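Cyanophage-like gp41-1 intein (Metagenome, PDB 6QAZ) is a naturally split intein that probably carries out protein splicing, excising itself and joining its flanking segments through a peptide bond. Local coordinates at residues Leu87-Met92 and Tyr120-Leu125. Sequence-based numbering, arbitrary orientation.
Sequences LYVKEM and YANDIL
Tyr120 reaches across from the 118-121 strand to the loop that follows strand 86-89, where its ring and hydroxyl meet Lys90, Glu91 and Met92 in turn. CB leads towards 87-92, and with CG anti to the carbonyl carbon (chi1 -74°) the ring slides between Lys90 and Leu125. Tyr120 CE1 comes within 3.5 Å of Lys90 CA. Lys90 CB sits over one face in a CH-pi contact, 3.9 Å from the centroid of the Tyr120 ring, whereas Leu125 CD1 lies over the centre of the opposite face, on Tyr120's own hairpin. At the tip, Tyr120 OH donates a 2.6 Å hydrogen bond to Glu91 OE2; the acceptor lies at the ring edge but is met from above its carboxylate plane, the carboxylate and the Tyr120 ring standing 82° apart. The same hydroxyl accepts a weak hydrogen bond from Met92 N. Glu91 follows a cis peptide bond, and its chain bends at chi2 (56°) to bring the carboxylate back to the phenol. Residues 118-127 form the C-terminal β-hairpin of the intein's HINT fold, closed by a type I' turn from Ala121 to Ile124, and the contact joins it to strand 86-89 of the large sheet. A single bridge pairs Val89 with Ile124, flanked by hydrogen bonds from Leu125 N to Tyr88 O (2.8 Å) and from Lys90 N to Asp123 O (2.9 Å). Next to the first of these, a water accepts from Tyr88 N and donates to Leu125 O. Met92 SD packs 3.6 Å from Leu125 CD2, and Leu87 CD1 meets Ile124 CG2. Lys90 extends past the ring, its NZ hydrogen-bonded to Gln12.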
# COMPACT_ATOMS: atom_id res chain seq x y z
N LEU A 87 -9.55 -4.63 5.39
CA LEU A 87 -8.89 -3.41 4.95
C LEU A 87 -9.94 -2.44 4.43
O LEU A 87 -11.06 -2.81 4.17
CB LEU A 87 -7.83 -3.70 3.89
CG LEU A 87 -6.72 -4.66 4.31
CD1 LEU A 87 -5.65 -4.74 3.24
CD2 LEU A 87 -6.10 -4.26 5.64
N TYR A 88 -9.53 -1.19 4.24
CA TYR A 88 -10.39 -0.17 3.64
C TYR A 88 -10.08 -0.08 2.16
O TYR A 88 -8.91 -0.03 1.76
CB TYR A 88 -10.15 1.18 4.30
CG TYR A 88 -10.50 1.23 5.76
CD1 TYR A 88 -11.79 1.47 6.18
CD2 TYR A 88 -9.54 1.02 6.74
CE1 TYR A 88 -12.11 1.52 7.53
CE2 TYR A 88 -9.83 1.06 8.09
CZ TYR A 88 -11.12 1.31 8.49
OH TYR A 88 -11.41 1.28 9.84
N VAL A 89 -11.13 0.02 1.35
CA VAL A 89 -10.99 0.25 -0.09
C VAL A 89 -11.61 1.59 -0.41
O VAL A 89 -12.35 2.17 0.37
CB VAL A 89 -11.60 -0.88 -0.94
CG1 VAL A 89 -10.94 -2.19 -0.60
CG2 VAL A 89 -13.10 -0.94 -0.86
N LYS A 90 -11.33 2.09 -1.59
CA LYS A 90 -11.84 3.43 -1.92
C LYS A 90 -13.36 3.35 -1.91
O LYS A 90 -13.92 2.45 -2.49
CB LYS A 90 -11.23 3.96 -3.20
CG LYS A 90 -11.48 5.43 -3.47
CD LYS A 90 -10.74 5.95 -4.71
CE LYS A 90 -11.31 7.25 -5.22
NZ LYS A 90 -10.81 7.56 -6.58
N GLU A 91 -14.12 4.27 -1.33
CA GLU A 91 -13.85 5.25 -0.29
C GLU A 91 -14.32 4.74 1.08
O GLU A 91 -15.55 4.76 1.46
CB GLU A 91 -14.61 6.54 -0.54
CG GLU A 91 -13.99 7.75 0.14
CD GLU A 91 -12.53 7.97 -0.23
OE1 GLU A 91 -12.24 8.11 -1.41
OE2 GLU A 91 -11.72 7.95 0.64
N MET A 92 -13.34 4.43 1.87
CA MET A 92 -13.41 3.92 3.25
C MET A 92 -14.46 2.83 3.40
O MET A 92 -15.11 2.80 4.42
CB MET A 92 -13.63 5.09 4.19
CG MET A 92 -12.46 6.05 4.22
SD MET A 92 -10.97 5.25 4.73
CE MET A 92 -11.21 4.98 6.48
N TYR A 120 -4.20 5.51 -1.38
CA TYR A 120 -4.80 4.34 -2.03
C TYR A 120 -3.81 3.72 -3.01
O TYR A 120 -3.21 4.40 -3.85
CB TYR A 120 -6.08 4.76 -2.77
CG TYR A 120 -7.25 5.06 -1.84
CD1 TYR A 120 -7.86 4.05 -1.13
CD2 TYR A 120 -7.74 6.35 -1.65
CE1 TYR A 120 -8.92 4.27 -0.27
CE2 TYR A 120 -8.82 6.58 -0.78
CZ TYR A 120 -9.40 5.53 -0.10
OH TYR A 120 -10.48 5.68 0.76
N ALA A 121 -3.67 2.42 -2.92
CA ALA A 121 -2.73 1.62 -3.72
C ALA A 121 -3.55 0.49 -4.31
O ALA A 121 -4.10 -0.32 -3.55
CB ALA A 121 -1.61 1.13 -2.84
N ASN A 122 -3.72 0.47 -5.62
CA ASN A 122 -4.69 -0.47 -6.25
C ASN A 122 -6.07 -0.33 -5.58
O ASN A 122 -6.79 -1.33 -5.42
CB ASN A 122 -4.20 -1.89 -6.22
CG ASN A 122 -2.89 -2.09 -6.91
OD1 ASN A 122 -2.48 -1.31 -7.77
ND2 ASN A 122 -2.22 -3.14 -6.57
N ASP A 123 -6.43 0.88 -5.19
CA ASP A 123 -7.75 1.18 -4.58
C ASP A 123 -7.89 0.62 -3.17
O ASP A 123 -8.99 0.64 -2.63
CB ASP A 123 -8.91 0.79 -5.46
CG ASP A 123 -8.99 1.54 -6.75
OD1 ASP A 123 -8.73 2.73 -6.72
OD2 ASP A 123 -9.40 0.94 -7.77
N ILE A 124 -6.79 0.19 -2.55
CA ILE A 124 -6.75 -0.27 -1.15
C ILE A 124 -6.04 0.80 -0.35
O ILE A 124 -4.95 1.22 -0.71
CB ILE A 124 -6.01 -1.61 -1.04
CG1 ILE A 124 -6.68 -2.69 -1.89
CG2 ILE A 124 -5.91 -2.03 0.42
CD1 ILE A 124 -5.93 -3.99 -1.96
N LEU A 125 -6.62 1.23 0.77
CA LEU A 125 -5.96 2.24 1.60
C LEU A 125 -4.77 1.60 2.29
O LEU A 125 -4.89 0.58 3.00
CB LEU A 125 -6.94 2.81 2.60
CG LEU A 125 -6.46 4.07 3.32
CD1 LEU A 125 -6.23 5.24 2.39
CD2 LEU A 125 -7.49 4.45 4.38
O HOH W 1 -6.82 -0.49 4.75